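Local coordinates for conserved uncharacterized protein (predicted phosphoesterase COG0622) (Streptococcus pneumoniae, PDB 3CK2), which probably hydrolyses phosphate esters, as a member of the calcineurin-like phosphoesterase superfamily with a two-manganese active site, at residues G53-M61 and I80-F88; A107-P117 and L126-R137. All blocks are in the same frame, centred on the assembly; numbering follows the deposited sequence.

Contact 1: residues G53-M61 and I80-F88; sequences GIRVVKGNM and IIQTHGHLF
Asn60 and His84 meet at one manganese ion of the calcineurin-like metallophosphoesterase fold, each just beyond a strand, 54-56 of one sheet and 78-83 of the other. Asn60 OD1 and His84 NE2, 3.4 Å apart, are both ligands of the metal, which Asp41 and His113 also bind; the amide and the ring are turned 39° against each other. On the far side of the His84 ring, ND1 is hydrogen-bonded to Asn39 O, which fixes the ring's rotation and leaves NE2 to the metal.

Packing against flat faces comes next. Gly59 CA lies over one face of His84, 3.5 Å from the ring centroid, a CH-pi contact 15° off the ring normal in which the backbone itself packs on the imidazole. Asn60 CB makes the same kind of contact over a face of His86, while Leu87 CG covers that ring's opposite face. Further back, Val57 forks over the backbone of Gln82-His84, CG1 near Gln82 O and CG2 against the Thr83-His84 peptide.

Direct hydrogen bonding between the segments comes from Gln82. Its chain, extended with CG anti to the backbone N (chi1 -172°), carries NE2 to Arg55 O at 2.9 Å; the bond is nearly straight, but the donor stands above the carbonyl plane. NE2 also reaches Asn39 OD1.

Two waters complete the join. One takes a hydrogen bond from His84 N and gives one to Lys58 O. Lys58 NZ, which also donates to Gly59 O and Asp62 O, holds the other at 2.9 Å, and this water lies 2.8 Å from His86 NE2.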
loop_
_atom_site.group_PDB
_atom_site.type_symbol
_atom_site.label_atom_id
_atom_site.label_comp_id
_atom_site.label_asym_id
_atom_site.label_seq_id
_atom_site.Cartn_x
_atom_site.Cartn_y
_atom_site.Cartn_z
ATOM N N GLY A 53 -6.254 -0.015 -13.683
ATOM C CA GLY A 53 -4.946 0.569 -13.391
ATOM C C GLY A 53 -4.420 0.319 -11.969
ATOM O O GLY A 53 -3.253 0.648 -11.677
ATOM N N ILE A 54 -5.251 -0.283 -11.101
ATOM C CA ILE A 54 -4.928 -0.442 -9.681
ATOM C C ILE A 54 -4.738 -1.909 -9.302
ATOM O O ILE A 54 -5.518 -2.745 -9.730
ATOM C CB ILE A 54 -6.038 0.170 -8.758
ATOM C CG1 ILE A 54 -6.228 1.666 -9.051
ATOM C CG2 ILE A 54 -5.694 -0.069 -7.276
ATOM C CD1 ILE A 54 -7.366 2.277 -8.266
ATOM N N ARG A 55 -3.715 -2.208 -8.486
ATOM C CA ARG A 55 -3.541 -3.552 -7.930
ATOM C C ARG A 55 -4.188 -3.640 -6.566
ATOM O O ARG A 55 -3.736 -2.980 -5.638
ATOM C CB ARG A 55 -2.061 -3.929 -7.811
ATOM C CG ARG A 55 -1.283 -3.841 -9.099
ATOM C CD ARG A 55 -1.595 -5.023 -9.978
ATOM N NE ARG A 55 -0.751 -6.182 -9.694
ATOM C CZ ARG A 55 -0.930 -7.390 -10.219
ATOM N NH1 ARG A 55 -1.942 -7.634 -11.037
ATOM N NH2 ARG A 55 -0.092 -8.367 -9.907
ATOM N N VAL A 56 -5.221 -4.471 -6.433
ATOM C CA VAL A 56 -6.061 -4.496 -5.193
ATOM C C VAL A 56 -6.184 -5.901 -4.599
ATOM O O VAL A 56 -6.319 -6.900 -5.303
ATOM C CB VAL A 56 -7.485 -3.822 -5.439
ATOM C CG1 VAL A 56 -8.233 -4.483 -6.597
ATOM C CG2 VAL A 56 -8.346 -3.751 -4.149
ATOM N N VAL A 57 -6.097 -5.965 -3.282
ATOM C CA VAL A 57 -6.216 -7.257 -2.541
ATOM C C VAL A 57 -7.456 -7.233 -1.615
ATOM O O VAL A 57 -8.075 -6.179 -1.394
ATOM C CB VAL A 57 -4.909 -7.621 -1.769
ATOM C CG1 VAL A 57 -3.833 -8.002 -2.776
ATOM C CG2 VAL A 57 -4.488 -6.456 -0.839
ATOM N N LYS A 58 -7.827 -8.411 -1.119
ATOM C CA LYS A 58 -8.998 -8.545 -0.288
ATOM C C LYS A 58 -8.753 -8.197 1.186
ATOM O O LYS A 58 -7.857 -8.752 1.810
ATOM C CB LYS A 58 -9.527 -9.969 -0.350
ATOM C CG LYS A 58 -10.932 -10.153 0.299
ATOM C CD LYS A 58 -11.129 -11.651 0.686
ATOM C CE LYS A 58 -12.521 -11.936 1.320
ATOM N NZ LYS A 58 -12.765 -11.193 2.556
ATOM N N GLY A 59 -9.618 -7.331 1.725
ATOM C CA GLY A 59 -9.679 -7.073 3.150
ATOM C C GLY A 59 -10.731 -7.924 3.846
ATOM O O GLY A 59 -11.611 -8.515 3.200
ATOM N N ASN A 60 -10.669 -7.994 5.170
ATOM C CA ASN A 60 -11.716 -8.733 5.899
ATOM C C ASN A 60 -13.139 -8.137 5.769
ATOM O O ASN A 60 -14.121 -8.854 5.968
ATOM C CB ASN A 60 -11.348 -8.926 7.365
ATOM C CG ASN A 60 -11.186 -7.618 8.124
ATOM O OD1 ASN A 60 -10.407 -6.768 7.712
ATOM N ND2 ASN A 60 -11.874 -7.484 9.272
HETATM N N MSE A 61 -13.229 -6.848 5.436
HETATM C CA MSE A 61 -14.500 -6.131 5.276
HETATM C C MSE A 61 -14.903 -6.039 3.797
HETATM O O MSE A 61 -15.805 -5.296 3.456
HETATM C CB MSE A 61 -14.438 -4.701 5.892
HETATM C CG MSE A 61 -14.259 -4.661 7.398
HETATM SE SE MSE A 61 -15.574 -5.737 8.364
HETATM C CE MSE A 61 -15.115 -5.403 10.211
ATOM N N ILE A 80 7.260 -6.515 -5.459
ATOM C CA ILE A 80 6.363 -5.985 -4.491
ATOM C C ILE A 80 5.379 -7.135 -4.170
ATOM O O ILE A 80 4.871 -7.810 -5.073
ATOM C CB ILE A 80 5.626 -4.736 -5.086
ATOM C CG1 ILE A 80 6.677 -3.675 -5.490
ATOM C CG2 ILE A 80 4.563 -4.195 -4.114
ATOM C CD1 ILE A 80 6.178 -2.486 -6.332
ATOM N N ILE A 81 5.163 -7.377 -2.876
ATOM C CA ILE A 81 4.129 -8.283 -2.411
ATOM C C ILE A 81 3.144 -7.431 -1.607
ATOM O O ILE A 81 3.489 -6.378 -1.101
ATOM C CB ILE A 81 4.690 -9.539 -1.652
ATOM C CG1 ILE A 81 5.221 -9.206 -0.249
ATOM C CG2 ILE A 81 5.808 -10.227 -2.485
ATOM C CD1 ILE A 81 5.692 -10.465 0.536
ATOM N N GLN A 82 1.913 -7.905 -1.538
ATOM C CA GLN A 82 0.784 -7.120 -1.121
ATOM C C GLN A 82 -0.274 -8.027 -0.516
ATOM O O GLN A 82 -0.673 -9.034 -1.113
ATOM C CB GLN A 82 0.209 -6.445 -2.354
ATOM C CG GLN A 82 -0.851 -5.452 -2.106
ATOM C CD GLN A 82 -1.502 -4.959 -3.371
ATOM O OE1 GLN A 82 -1.253 -5.484 -4.477
ATOM N NE2 GLN A 82 -2.372 -3.966 -3.222
ATOM N N THR A 83 -0.745 -7.650 0.658
ATOM C CA THR A 83 -1.809 -8.388 1.340
ATOM C C THR A 83 -2.512 -7.417 2.258
ATOM O O THR A 83 -1.963 -6.360 2.561
ATOM C CB THR A 83 -1.236 -9.643 2.105
ATOM O OG1 THR A 83 -2.294 -10.536 2.424
ATOM C CG2 THR A 83 -0.498 -9.273 3.382
ATOM N N HIS A 84 -3.733 -7.734 2.688
ATOM C CA HIS A 84 -4.398 -6.879 3.683
ATOM C C HIS A 84 -3.716 -6.958 5.039
ATOM O O HIS A 84 -3.316 -5.951 5.588
ATOM C CB HIS A 84 -5.879 -7.192 3.789
ATOM C CG HIS A 84 -6.661 -6.196 4.591
ATOM N ND1 HIS A 84 -6.814 -4.882 4.196
ATOM C CD2 HIS A 84 -7.374 -6.330 5.741
ATOM C CE1 HIS A 84 -7.598 -4.253 5.063
ATOM N NE2 HIS A 84 -7.950 -5.104 6.010
ATOM N N GLY A 85 -3.564 -8.156 5.569
ATOM C CA GLY A 85 -2.804 -8.379 6.828
ATOM C C GLY A 85 -3.511 -9.265 7.834
ATOM O O GLY A 85 -2.870 -9.908 8.628
ATOM N N HIS A 86 -4.834 -9.318 7.757
ATOM C CA HIS A 86 -5.652 -10.099 8.675
ATOM C C HIS A 86 -5.378 -11.597 8.637
ATOM O O HIS A 86 -5.508 -12.296 9.670
ATOM C CB HIS A 86 -7.160 -9.820 8.433
ATOM C CG HIS A 86 -7.670 -10.245 7.091
ATOM N ND1 HIS A 86 -7.233 -9.671 5.921
ATOM C CD2 HIS A 86 -8.640 -11.126 6.735
ATOM C CE1 HIS A 86 -7.871 -10.217 4.898
ATOM N NE2 HIS A 86 -8.744 -11.089 5.363
ATOM N N LEU A 87 -4.993 -12.086 7.460
ATOM C CA LEU A 87 -4.711 -13.482 7.294
ATOM C C LEU A 87 -3.327 -13.814 7.819
ATOM O O LEU A 87 -2.996 -14.992 7.869
ATOM C CB LEU A 87 -4.844 -13.929 5.818
ATOM C CG LEU A 87 -6.218 -13.710 5.179
ATOM C CD1 LEU A 87 -6.151 -13.928 3.666
ATOM C CD2 LEU A 87 -7.279 -14.599 5.852
ATOM N N PHE A 88 -2.536 -12.795 8.202
ATOM C CA PHE A 88 -1.205 -12.991 8.808
ATOM C C PHE A 88 -1.202 -12.649 10.317
ATOM O O PHE A 88 -0.175 -12.672 10.968
ATOM C CB PHE A 88 -0.135 -12.176 8.043
ATOM C CG PHE A 88 0.147 -12.717 6.665
ATOM C CD1 PHE A 88 1.160 -13.639 6.461
ATOM C CD2 PHE A 88 -0.658 -12.367 5.580
ATOM C CE1 PHE A 88 1.403 -14.168 5.190
ATOM C CE2 PHE A 88 -0.422 -12.903 4.327
ATOM C CZ PHE A 88 0.615 -13.805 4.136
HETATM O O HOH W 1 -5.541 -9.912 1.944
HETATM O O HOH W 2 -10.710 -12.562 3.993
#

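Contact 2: residues A107-P117 and L126-R137; sequences AICLYGHLHVP and LFLNPGSISQPR. With MN (manganese (II) ion), chain B.
Cys109 and Phe127 sit side by side on neighbouring parallel strands, 108-110 and 126-130, in one of the two sheets of the calcineurin-like phosphoesterase fold; both strands run on into loops at the metal centre. Cys109 N and Tyr111 N donate to Leu126 O and Leu128 O, Leu126 N and Leu128 N to Ala107 O and Cys109 O. Cys109 SG, anti to its own N at chi1 178°, lies obliquely beside the Phe127 ring, 4.6 Å from its centroid, and Cys109 CB presses on CD1. Helix 95-103 covers this face through Leu97 and Ala101. The other face carries Ile108 beside Leu126 and Leu110 beside Leu128, the latter pair meeting through their CD2 methyls at 3.8 Å; Ile108 and Leu128 pack on strands 145-150 and 154-160.

Past this ladder the shapes interlock. Asn129 is the bump: its CB rests over the Tyr111 ring, offset toward the rim, with amide and ring nearly perpendicular (81°). Its CG enters a hollow between Val116 O and Tyr111 O, and its OD1 is gripped twice, by Gly131 N in an Asx turn and by a water that also takes the hydrogen of His115 N. Pro117 lies against side-chain-less Gly131.

His115 fills the other hollow, between Ser132 CB and Arg137 CG. Ser132 OG, hydrogen-bonded to Asp14 O, accepts from Ser134 N and Gln135 N (ST turn and ST motif), a turn whose ends, Ser132 and Gln135, meet His115. His115 NE2 binds a manganese ion at 2.2 Å; Asp14, His16, Asp41 and two waters complete its shell. ND1 donates to Gln135 O at 2.7 Å, in the carbonyl plane but with the oxygen tilted 17° from the imidazole plane.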
loop_
_atom_site.group_PDB
_atom_site.type_symbol
_atom_site.label_atom_id
_atom_site.label_comp_id
_atom_site.label_asym_id
_atom_site.label_seq_id
_atom_site.Cartn_x
_atom_site.Cartn_y
_atom_site.Cartn_z
ATOM N N ALA A 107 11.205 -6.885 -2.523
ATOM C CA ALA A 107 11.801 -5.578 -2.237
ATOM C C ALA A 107 10.899 -4.808 -1.238
ATOM O O ALA A 107 11.379 -4.109 -0.322
ATOM C CB ALA A 107 12.005 -4.761 -3.545
ATOM N N ILE A 108 9.587 -4.950 -1.442
ATOM C CA ILE A 108 8.575 -4.183 -0.737
ATOM C C ILE A 108 7.397 -5.098 -0.389
ATOM O O ILE A 108 6.978 -5.922 -1.193
ATOM C CB ILE A 108 8.049 -2.981 -1.576
ATOM C CG1 ILE A 108 9.210 -2.042 -1.980
ATOM C CG2 ILE A 108 6.906 -2.215 -0.782
ATOM C CD1 ILE A 108 8.816 -0.922 -2.977
ATOM N N CYS A 109 6.903 -4.951 0.829
ATOM C CA CYS A 109 5.750 -5.679 1.339
ATOM C C CYS A 109 4.675 -4.664 1.770
ATOM O O CYS A 109 4.873 -3.869 2.659
ATOM C CB CYS A 109 6.179 -6.556 2.507
ATOM S SG CYS A 109 4.813 -7.488 3.277
ATOM N N LEU A 110 3.553 -4.684 1.076
ATOM C CA LEU A 110 2.483 -3.726 1.254
ATOM C C LEU A 110 1.366 -4.396 2.020
ATOM O O LEU A 110 0.975 -5.498 1.687
ATOM C CB LEU A 110 1.950 -3.280 -0.113
ATOM C CG LEU A 110 2.912 -2.509 -1.015
ATOM C CD1 LEU A 110 2.209 -2.174 -2.361
ATOM C CD2 LEU A 110 3.445 -1.224 -0.303
ATOM N N TYR A 111 0.867 -3.718 3.051
ATOM C CA TYR A 111 -0.225 -4.238 3.881
ATOM C C TYR A 111 -1.211 -3.082 4.301
ATOM O O TYR A 111 -0.932 -1.896 4.091
ATOM C CB TYR A 111 0.344 -5.083 5.071
ATOM C CG TYR A 111 1.033 -4.307 6.151
ATOM C CD1 TYR A 111 0.384 -4.012 7.335
ATOM C CD2 TYR A 111 2.343 -3.883 6.012
ATOM C CE1 TYR A 111 1.010 -3.271 8.345
ATOM C CE2 TYR A 111 2.977 -3.112 7.027
ATOM C CZ TYR A 111 2.297 -2.816 8.182
ATOM O OH TYR A 111 2.903 -2.084 9.195
ATOM N N GLY A 112 -2.388 -3.472 4.810
ATOM C CA GLY A 112 -3.378 -2.559 5.325
ATOM C C GLY A 112 -3.827 -3.014 6.716
ATOM O O GLY A 112 -3.001 -3.286 7.587
ATOM N N HIS A 113 -5.142 -3.029 6.924
ATOM C CA HIS A 113 -5.808 -3.632 8.072
ATOM C C HIS A 113 -5.745 -2.769 9.340
ATOM O O HIS A 113 -6.792 -2.560 9.978
ATOM C CB HIS A 113 -5.337 -5.078 8.301
ATOM C CG HIS A 113 -6.161 -5.840 9.294
ATOM N ND1 HIS A 113 -7.529 -5.960 9.199
ATOM C CD2 HIS A 113 -5.805 -6.521 10.408
ATOM C CE1 HIS A 113 -7.985 -6.667 10.220
ATOM N NE2 HIS A 113 -6.955 -7.016 10.969
ATOM N N LEU A 114 -4.553 -2.255 9.684
ATOM C CA LEU A 114 -4.323 -1.494 10.951
ATOM C C LEU A 114 -4.808 -0.029 10.970
ATOM O O LEU A 114 -5.043 0.532 12.037
ATOM C CB LEU A 114 -2.857 -1.557 11.335
ATOM C CG LEU A 114 -2.271 -2.992 11.465
ATOM C CD1 LEU A 114 -0.814 -2.891 11.812
ATOM C CD2 LEU A 114 -3.000 -3.902 12.501
ATOM N N HIS A 115 -4.983 0.566 9.777
ATOM C CA HIS A 115 -5.380 1.966 9.632
ATOM C C HIS A 115 -4.345 2.925 10.252
ATOM O O HIS A 115 -4.683 4.036 10.635
ATOM C CB HIS A 115 -6.760 2.240 10.255
ATOM C CG HIS A 115 -7.914 1.492 9.638
ATOM N ND1 HIS A 115 -9.195 2.010 9.624
ATOM C CD2 HIS A 115 -8.006 0.250 9.095
ATOM C CE1 HIS A 115 -10.012 1.136 9.064
ATOM N NE2 HIS A 115 -9.318 0.061 8.720
ATOM N N VAL A 116 -3.090 2.476 10.338
ATOM C CA VAL A 116 -1.995 3.237 10.935
ATOM C C VAL A 116 -0.865 3.366 9.896
ATOM O O VAL A 116 -0.327 2.353 9.443
ATOM C CB VAL A 116 -1.463 2.571 12.273
ATOM C CG1 VAL A 116 -0.225 3.303 12.796
ATOM C CG2 VAL A 116 -2.559 2.561 13.375
ATOM N N PRO A 117 -0.458 4.601 9.545
ATOM C CA PRO A 117 0.677 4.713 8.593
ATOM C C PRO A 117 2.017 4.237 9.170
ATOM O O PRO A 117 2.367 4.626 10.263
ATOM C CB PRO A 117 0.749 6.227 8.316
ATOM C CG PRO A 117 0.212 6.851 9.563
ATOM C CD PRO A 117 -0.911 5.931 9.998
ATOM N N LEU A 126 11.403 -3.264 2.749
ATOM C CA LEU A 126 10.495 -2.194 3.153
ATOM C C LEU A 126 9.088 -2.749 3.389
ATOM O O LEU A 126 8.484 -3.348 2.468
ATOM C CB LEU A 126 10.421 -1.120 2.071
ATOM C CG LEU A 126 9.416 0.016 2.270
ATOM C CD1 LEU A 126 9.768 0.864 3.490
ATOM C CD2 LEU A 126 9.311 0.851 1.007
ATOM N N PHE A 127 8.594 -2.563 4.625
ATOM C CA PHE A 127 7.207 -2.830 4.995
ATOM C C PHE A 127 6.464 -1.498 5.141
ATOM O O PHE A 127 6.910 -0.597 5.851
ATOM C CB PHE A 127 7.109 -3.616 6.312
ATOM C CG PHE A 127 7.687 -5.017 6.234
ATOM C CD1 PHE A 127 6.857 -6.126 6.050
ATOM C CD2 PHE A 127 9.046 -5.223 6.352
ATOM C CE1 PHE A 127 7.393 -7.404 5.976
ATOM C CE2 PHE A 127 9.581 -6.504 6.279
ATOM C CZ PHE A 127 8.746 -7.587 6.070
ATOM N N LEU A 128 5.319 -1.398 4.478
ATOM C CA LEU A 128 4.562 -0.158 4.408
ATOM C C LEU A 128 3.076 -0.414 4.562
ATOM O O LEU A 128 2.491 -1.225 3.828
ATOM C CB LEU A 128 4.808 0.562 3.067
ATOM C CG LEU A 128 4.017 1.841 2.748
ATOM C CD1 LEU A 128 4.499 3.015 3.627
ATOM C CD2 LEU A 128 4.223 2.166 1.301
ATOM N N ASN A 129 2.492 0.308 5.519
ATOM C CA ASN A 129 1.059 0.506 5.602
ATOM C C ASN A 129 0.855 1.959 5.230
ATOM O O ASN A 129 1.437 2.866 5.868
ATOM C CB ASN A 129 0.547 0.197 7.017
ATOM C CG ASN A 129 -0.985 0.177 7.099
ATOM O OD1 ASN A 129 -1.658 1.017 6.514
ATOM N ND2 ASN A 129 -1.529 -0.782 7.837
ATOM N N PRO A 130 0.045 2.211 4.194
ATOM C CA PRO A 130 -0.125 3.611 3.802
ATOM C C PRO A 130 -0.976 4.453 4.775
ATOM O O PRO A 130 -1.127 5.620 4.535
ATOM C CB PRO A 130 -0.832 3.488 2.441
ATOM C CG PRO A 130 -1.664 2.252 2.588
ATOM C CD PRO A 130 -0.770 1.304 3.351
ATOM N N GLY A 131 -1.483 3.849 5.859
ATOM C CA GLY A 131 -2.562 4.393 6.662
ATOM C C GLY A 131 -3.918 4.057 6.081
ATOM O O GLY A 131 -4.029 3.319 5.084
ATOM N N SER A 132 -4.974 4.595 6.700
ATOM C CA SER A 132 -6.321 4.571 6.128
ATOM C C SER A 132 -6.699 5.909 5.453
ATOM O O SER A 132 -6.635 6.984 6.061
ATOM C CB SER A 132 -7.352 4.166 7.173
ATOM O OG SER A 132 -8.656 4.319 6.639
ATOM N N ILE A 133 -7.125 5.826 4.186
ATOM C CA ILE A 133 -7.510 7.020 3.435
ATOM C C ILE A 133 -8.904 7.531 3.863
ATOM O O ILE A 133 -9.319 8.570 3.397
ATOM C CB ILE A 133 -7.388 6.761 1.869
ATOM C CG1 ILE A 133 -7.240 8.070 1.064
ATOM C CG2 ILE A 133 -8.506 5.801 1.299
ATOM C CD1 ILE A 133 -6.837 7.822 -0.397
ATOM N N SER A 134 -9.635 6.788 4.725
ATOM C CA SER A 134 -10.976 7.191 5.197
ATOM C C SER A 134 -11.184 7.118 6.694
ATOM O O SER A 134 -12.002 7.836 7.187
ATOM C CB SER A 134 -12.059 6.330 4.556
ATOM O OG SER A 134 -12.026 6.486 3.172
ATOM N N GLN A 135 -10.482 6.241 7.413
ATOM C CA GLN A 135 -10.756 5.967 8.836
ATOM C C GLN A 135 -9.452 5.826 9.589
ATOM O O GLN A 135 -9.047 4.705 9.968
ATOM C CB GLN A 135 -11.503 4.641 8.974
ATOM C CG GLN A 135 -12.942 4.687 8.505
ATOM C CD GLN A 135 -13.672 3.398 8.680
ATOM O OE1 GLN A 135 -14.838 3.299 8.293
ATOM N NE2 GLN A 135 -13.027 2.403 9.259
ATOM N N PRO A 136 -8.747 6.953 9.759
ATOM C CA PRO A 136 -7.470 6.961 10.437
ATOM C C PRO A 136 -7.562 6.545 11.914
ATOM O O PRO A 136 -8.538 6.870 12.604
ATOM C CB PRO A 136 -7.020 8.412 10.283
ATOM C CG PRO A 136 -8.282 9.185 10.076
ATOM C CD PRO A 136 -9.143 8.309 9.315
ATOM N N ARG A 137 -6.562 5.799 12.360
ATOM C CA ARG A 137 -6.465 5.334 13.737
ATOM C C ARG A 137 -5.053 5.588 14.235
ATOM O O ARG A 137 -4.139 5.938 13.459
ATOM C CB ARG A 137 -6.804 3.820 13.836
ATOM C CG ARG A 137 -8.225 3.440 13.374
ATOM C CD ARG A 137 -9.348 3.998 14.297
ATOM N NE ARG A 137 -10.625 3.446 13.872
ATOM C CZ ARG A 137 -11.513 3.996 13.032
ATOM N NH1 ARG A 137 -11.355 5.208 12.538
ATOM N NH2 ARG A 137 -12.597 3.305 12.690
HETATM MN MN MN B . -10.238 -1.633 7.584
HETATM O O HOH W 3 5.342 -0.922 8.429
HETATM O O HOH W 4 -9.198 -3.009 8.951
HETATM O O HOH W 5 -4.302 0.318 6.989
HETATM O O HOH W 6 -11.830 -2.028 9.060
#

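In the fold
From the N terminus, the chain first supplies Asp14, His16 and Asp41. Contact 1 then closes over the 18 residues between its segments, which hold strand 70-75, the antiparallel hairpin partner of 78-83, tying edge strand 54-56 of the six-stranded sheet to strand 78-83 of the five-stranded one. Helix 95-103 follows, and contact 2 closes over a shorter loop that includes most of strand 117-122. The contacts stand in series, neither nested nor crossed. They join in the five-stranded sheet, where strands 78-83 and 108-110 are neighbours: Ile81 O is 2.8 Å from Leu110 N, a probable hydrogen bond. His113 of contact 2 shares a manganese ion with Asn60 and His84 of contact 1, and Asp41 binds both metals.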